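UPF0141 protein yjdB (Campylobacter jejuni subsp. jejuni HB93-13, PDB 4TN0) transfers phosphoethanolamine, probably through a zinc-bearing, alkaline phosphatase-like periplasmic domain, and is required for polymyxin resistance and motility. Local coordinates at residues Lys170-Cys176 with Leu189-Asn195; Glu26-Ala30 with Glu229-Glu233. All coordinates share one frame. Residue numbers count along the deposited sequence, not the author numbering.

Contact 1 of 2, residues Lys170-Cys176 with Leu189-Asn195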
loop_
_atom_site.group_PDB
_atom_site.type_symbol
_atom_site.label_atom_id
_atom_site.label_comp_id
_atom_site.label_asym_id
_atom_site.label_seq_id
_atom_site.Cartn_x
_atom_site.Cartn_y
_atom_site.Cartn_z
ATOM N N LYS A 170 10.834 10.639 -16.028
ATOM C CA LYS A 170 12.119 10.034 -16.367
ATOM C C LYS A 170 13.190 10.967 -15.841
ATOM O O LYS A 170 13.938 11.544 -16.607
ATOM C CB LYS A 170 12.239 9.844 -17.892
ATOM C CG LYS A 170 13.436 9.018 -18.410
ATOM C CD LYS A 170 13.338 8.783 -19.941
ATOM C CE LYS A 170 14.579 8.076 -20.464
ATOM N NZ LYS A 170 14.463 7.605 -21.880
ATOM N N LYS A 171 13.256 11.123 -14.526
ATOM C CA LYS A 171 14.101 12.150 -13.927
ATOM C C LYS A 171 15.509 11.645 -13.656
ATOM O O LYS A 171 16.452 12.432 -13.617
ATOM C CB LYS A 171 13.439 12.691 -12.646
ATOM C CG LYS A 171 14.136 13.887 -11.982
ATOM C CD LYS A 171 13.127 14.705 -11.161
ATOM C CE LYS A 171 13.775 15.520 -10.041
ATOM N NZ LYS A 171 12.764 15.975 -9.038
ATOM N N PHE A 172 15.654 10.336 -13.460
ATOM C CA PHE A 172 16.959 9.732 -13.174
ATOM C C PHE A 172 17.500 8.982 -14.406
ATOM O O PHE A 172 16.833 8.095 -14.943
ATOM C CB PHE A 172 16.855 8.808 -11.962
ATOM C CG PHE A 172 16.182 9.444 -10.768
ATOM C CD1 PHE A 172 16.628 10.660 -10.273
ATOM C CD2 PHE A 172 15.108 8.822 -10.138
ATOM C CE1 PHE A 172 16.019 11.250 -9.169
ATOM C CE2 PHE A 172 14.486 9.407 -9.027
ATOM C CZ PHE A 172 14.940 10.620 -8.543
ATOM N N THR A 173 18.690 9.371 -14.873
ATOM C CA THR A 173 19.235 8.859 -16.140
ATOM C C THR A 173 20.736 8.520 -16.041
ATOM O O THR A 173 21.456 9.127 -15.254
ATOM C CB THR A 173 19.015 9.887 -17.300
ATOM O OG1 THR A 173 19.591 11.139 -16.929
ATOM C CG2 THR A 173 17.506 10.089 -17.601
ATOM N N PRO A 174 21.233 7.589 -16.878
ATOM C CA PRO A 174 20.547 6.857 -17.957
ATOM C C PRO A 174 19.575 5.800 -17.412
ATOM O O PRO A 174 19.595 5.555 -16.215
ATOM C CB PRO A 174 21.694 6.207 -18.723
ATOM C CG PRO A 174 22.780 6.012 -17.672
ATOM C CD PRO A 174 22.653 7.191 -16.741
ATOM N N THR A 175 18.738 5.229 -18.278
ATOM C CA THR A 175 17.736 4.253 -17.902
ATOM C C THR A 175 17.876 2.923 -18.650
ATOM O O THR A 175 18.625 2.801 -19.623
ATOM C CB THR A 175 16.302 4.802 -18.169
ATOM O OG1 THR A 175 16.096 4.968 -19.579
ATOM C CG2 THR A 175 16.078 6.127 -17.445
ATOM N N CYS A 176 17.119 1.930 -18.203
ATOM C CA CYS A 176 17.131 0.598 -18.791
ATOM C C CYS A 176 15.791 0.366 -19.463
ATOM O O CYS A 176 14.833 -0.018 -18.799
ATOM C CB CYS A 176 17.402 -0.452 -17.704
ATOM S SG CYS A 176 17.289 -2.192 -18.159
ATOM N N LEU A 189 19.661 0.428 -14.459
ATOM C CA LEU A 189 18.518 -0.342 -14.005
ATOM C C LEU A 189 17.943 0.304 -12.751
ATOM O O LEU A 189 16.730 0.496 -12.651
ATOM C CB LEU A 189 18.897 -1.796 -13.753
ATOM C CG LEU A 189 17.796 -2.676 -13.170
ATOM C CD1 LEU A 189 16.580 -2.662 -14.085
ATOM C CD2 LEU A 189 18.283 -4.096 -12.928
ATOM N N ILE A 190 18.818 0.672 -11.815
ATOM C CA ILE A 190 18.389 1.309 -10.567
ATOM C C ILE A 190 17.663 2.617 -10.851
ATOM O O ILE A 190 16.644 2.934 -10.201
ATOM C CB ILE A 190 19.570 1.570 -9.598
ATOM C CG1 ILE A 190 20.397 0.294 -9.388
ATOM C CG2 ILE A 190 19.097 2.197 -8.292
ATOM C CD1 ILE A 190 19.694 -0.766 -8.654
ATOM N N ASN A 191 18.205 3.402 -11.786
ATOM C CA ASN A 191 17.586 4.668 -12.143
ATOM C C ASN A 191 16.151 4.441 -12.595
ATOM O O ASN A 191 15.231 5.115 -12.143
ATOM C CB ASN A 191 18.358 5.382 -13.262
ATOM C CG ASN A 191 19.680 5.985 -12.805
ATOM O OD1 ASN A 191 19.899 6.233 -11.620
ATOM N ND2 ASN A 191 20.555 6.259 -13.769
ATOM N N THR A 192 15.966 3.456 -13.464
ATOM C CA THR A 192 14.647 3.144 -13.999
ATOM C C THR A 192 13.691 2.757 -12.886
ATOM O O THR A 192 12.532 3.172 -12.872
ATOM C CB THR A 192 14.728 2.004 -15.019
ATOM O OG1 THR A 192 15.883 2.197 -15.848
ATOM C CG2 THR A 192 13.477 1.943 -15.871
ATOM N N TYR A 193 14.199 1.960 -11.950
ATOM C CA TYR A 193 13.415 1.481 -10.824
ATOM C C TYR A 193 13.014 2.653 -9.935
ATOM O O TYR A 193 11.868 2.715 -9.467
ATOM C CB TYR A 193 14.195 0.402 -10.031
ATOM C CG TYR A 193 13.426 -0.152 -8.841
ATOM C CD1 TYR A 193 12.391 -1.067 -9.025
ATOM C CD2 TYR A 193 13.742 0.233 -7.536
ATOM C CE1 TYR A 193 11.664 -1.568 -7.944
ATOM C CE2 TYR A 193 13.035 -0.275 -6.445
ATOM C CZ TYR A 193 12.001 -1.176 -6.660
ATOM O OH TYR A 193 11.299 -1.679 -5.596
ATOM N N ASP A 194 13.958 3.567 -9.713
ATOM C CA ASP A 194 13.739 4.749 -8.887
ATOM C C ASP A 194 12.744 5.744 -9.500
ATOM O O ASP A 194 11.952 6.392 -8.780
ATOM C CB ASP A 194 15.064 5.444 -8.618
ATOM C CG ASP A 194 15.897 4.706 -7.602
ATOM O OD1 ASP A 194 15.357 3.768 -6.980
ATOM O OD2 ASP A 194 17.064 5.079 -7.384
ATOM N N ASN A 195 12.779 5.859 -10.824
ATOM C CA ASN A 195 11.786 6.664 -11.528
ATOM C C ASN A 195 10.380 6.174 -11.233
ATOM O O ASN A 195 9.480 6.984 -11.037
ATOM C CB ASN A 195 12.012 6.639 -13.040
ATOM C CG ASN A 195 13.201 7.448 -13.468
ATOM O OD1 ASN A 195 13.685 8.308 -12.734
ATOM N ND2 ASN A 195 13.694 7.166 -14.671
#
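Phe172 overlaps a turn of the helix formed by Asn191, Asp194 and Asn195: its ring leans on Asp194, with CD2 3.7 Å from CB of that residue, while its CB meets Asn191 CB at 4.0 Å. The structure is an irregular loop laid against helix 186-211 of the alkaline phosphatase-like fold, and it is held chiefly by helix side chains bonding to loop backbone. The chain of 170-176 runs against the helix direction, since Lys170 has its nearest CA in Asn195 (5.9 Å) and Cys176 in Leu189 (5.1 Å). Asn195 grips both polar sides of one residue: Phe172 N donates to Asn195 OD1 at 2.9 Å (150°), and Asn195 ND2 donates to Phe172 O at 3.3 Å (150°). A second, weak bond reaches the same OD1 from Lys171 N at 3.4 Å. One turn back, Asn191 ND2 donates to Pro174 O at 2.7 Å and 166°, just past the cis peptide between Thr173 and Pro174; its OD1 is bonded by Asn41. The carboxamides of Asn191 and Asn195, one helical turn apart, thus both bond to backbone atoms of 170-176. The Asp194 carboxylate is hydrogen-bonded to Tyr38, Asn32 and Asn41. At the far end, the disulfide of Cys176 with Cys184 ties the loop to the segment just before the helix, and Cys176 SG packs 4.2 Å from Leu189 CD1. Beside it Thr192 OG1, bonded also to Ala188 O, accepts a hydrogen bond from Cys176 N at 2.7 Å and 162°.

Contact 2 of 2, residues Glu26-Ala30 with Glu229-Glu233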
loop_
_atom_site.group_PDB
_atom_site.type_symbol
_atom_site.label_atom_id
_atom_site.label_comp_id
_atom_site.label_asym_id
_atom_site.label_seq_id
_atom_site.Cartn_x
_atom_site.Cartn_y
_atom_site.Cartn_z
ATOM N N GLU A 26 2.994 -1.825 -5.455
ATOM C CA GLU A 26 3.415 -2.966 -6.238
ATOM C C GLU A 26 4.927 -2.908 -6.436
ATOM O O GLU A 26 5.440 -1.942 -7.017
ATOM C CB GLU A 26 2.672 -3.002 -7.585
ATOM C CG GLU A 26 3.181 -4.081 -8.542
ATOM C CD GLU A 26 2.901 -5.470 -8.014
ATOM O OE1 GLU A 26 1.790 -6.002 -8.252
ATOM O OE2 GLU A 26 3.784 -6.010 -7.313
ATOM N N THR A 27 5.622 -3.917 -5.900
ATOM C CA THR A 27 7.036 -4.189 -6.176
ATOM C C THR A 27 8.003 -3.137 -5.567
ATOM O O THR A 27 9.240 -3.281 -5.600
ATOM C CB THR A 27 7.228 -4.341 -7.735
ATOM O OG1 THR A 27 6.417 -5.436 -8.210
ATOM C CG2 THR A 27 8.662 -4.573 -8.132
ATOM N N ALA A 28 7.446 -2.085 -4.977
ATOM C CA ALA A 28 8.296 -1.078 -4.338
ATOM C C ALA A 28 8.987 -1.633 -3.079
ATOM O O ALA A 28 8.349 -2.268 -2.226
ATOM C CB ALA A 28 7.487 0.158 -3.993
ATOM N N ARG A 29 10.282 -1.346 -2.961
ATOM C CA ARG A 29 11.076 -1.839 -1.870
ATOM C C ARG A 29 11.566 -0.642 -1.085
ATOM O O ARG A 29 11.858 0.400 -1.665
ATOM C CB ARG A 29 12.259 -2.676 -2.377
ATOM C CG ARG A 29 13.469 -1.888 -2.874
ATOM C CD ARG A 29 14.450 -2.789 -3.631
ATOM N NE ARG A 29 15.743 -2.138 -3.812
ATOM C CZ ARG A 29 16.817 -2.718 -4.350
ATOM N NH1 ARG A 29 16.759 -3.971 -4.777
ATOM N NH2 ARG A 29 17.952 -2.047 -4.454
ATOM N N ALA A 30 11.655 -0.810 0.237
ATOM C CA ALA A 30 11.957 0.274 1.173
ATOM C C ALA A 30 13.352 0.868 0.991
ATOM O O ALA A 30 13.541 2.071 1.178
ATOM C CB ALA A 30 11.782 -0.222 2.622
ATOM N N GLU A 229 11.673 -6.067 -4.278
ATOM C CA GLU A 229 12.159 -6.471 -5.601
ATOM C C GLU A 229 13.672 -6.600 -5.578
ATOM O O GLU A 229 14.348 -5.813 -4.917
ATOM C CB GLU A 229 11.756 -5.461 -6.674
ATOM C CG GLU A 229 12.105 -5.871 -8.108
ATOM C CD GLU A 229 11.056 -6.776 -8.734
ATOM O OE1 GLU A 229 10.371 -7.544 -7.989
ATOM O OE2 GLU A 229 10.930 -6.715 -9.985
ATOM N N SER A 230 14.197 -7.598 -6.278
ATOM C CA SER A 230 15.644 -7.713 -6.498
ATOM C C SER A 230 16.050 -7.081 -7.846
ATOM O O SER A 230 15.324 -7.204 -8.827
ATOM C CB SER A 230 16.088 -9.176 -6.445
ATOM O OG SER A 230 16.161 -9.603 -5.105
ATOM N N LEU A 231 17.231 -6.462 -7.894
ATOM C CA LEU A 231 17.682 -5.752 -9.084
ATOM C C LEU A 231 19.084 -6.216 -9.526
ATOM O O LEU A 231 19.933 -5.401 -9.888
ATOM C CB LEU A 231 17.681 -4.247 -8.813
ATOM C CG LEU A 231 16.312 -3.632 -8.474
ATOM C CD1 LEU A 231 16.490 -2.232 -7.979
ATOM C CD2 LEU A 231 15.361 -3.630 -9.630
ATOM N N GLY A 232 19.328 -7.526 -9.470
ATOM C CA GLY A 232 20.598 -8.082 -9.910
ATOM C C GLY A 232 21.607 -8.327 -8.800
ATOM O O GLY A 232 22.629 -8.976 -9.011
ATOM N N GLU A 233 21.358 -7.774 -7.620
ATOM C CA GLU A 233 22.244 -8.050 -6.505
ATOM C C GLU A 233 22.329 -9.560 -6.295
ATOM O O GLU A 233 21.304 -10.239 -6.197
ATOM C CB GLU A 233 21.773 -7.358 -5.228
ATOM C CG GLU A 233 21.444 -5.877 -5.380
ATOM C CD GLU A 233 19.953 -5.639 -5.616
ATOM O OE1 GLU A 233 19.212 -6.625 -5.844
ATOM O OE2 GLU A 233 19.514 -4.467 -5.545
#
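Glu26 begins the segment as a zinc ligand through OE2, sharing the metal with Asp226, His227 and the phosphothreonine at Thr65; its OE2 also accepts a hydrogen bond from Thr27 OG1 at 2.8 Å. Thr27 follows in a left-handed backbone conformation (phi 70°, psi -5°), its side chain about 4 Å from the zinc ion. Its methyl carbon CG2 packs against the carboxylate of Glu229, 3.3 Å from CD, whose oxygens are bonded by Tyr161 and His239. The placement of the two segments fits the alkaline phosphatase-like fold, in which loops at the ends of central strands carry the metal ligands: 26-30 follows strand 18-24, and 229-233 comes soon after strand 218-224 and the ligands Asp226 and His227. Ala28 turns its CB away, toward Leu197 of helix 186-211. Arg29 then reaches across in a largely extended side chain (chi2 to chi4 all near 180°). Its NH1 donates to Glu229 O at 3.0 Å (166°) and to Glu233 OE2 at 2.9 Å, and NH2 adds a bond to the same OE2 at 3.1 Å, making a salt bridge; NE is bonded to Asn32 OD1. Leu231 CD1 lies over one face of the guanidinium, 3.7 Å from NH1, whereas both acceptors sit near its plane. Glu233 is itself steadied by Leu231 N, which donates to Glu233 OE1 at 2.9 Å and 168°.

The centres of contact 1 and contact 2 lie 13 Å apart, on the same side of the chain's centre, and helix 186-211 bridges them. One face of the helix receives the loop 170-176, while Tyr193 and Ile190, which make no contact with that loop, reach contact 2. Tyr193 OH is 2.6 Å from Thr27 O, a probable hydrogen bond, and Ile190 CD1 packs 3.6 Å from Leu231 CD1. Asn32 also joins them, bonded to Asp194 of contact 1 and Arg29 of contact 2. Contact 2 includes the zinc ligand Glu26, whereas contact 1 packs on the helix at the periphery, with its centre about 22 Å from the centre of the chain, against about 15 Å for contact 2.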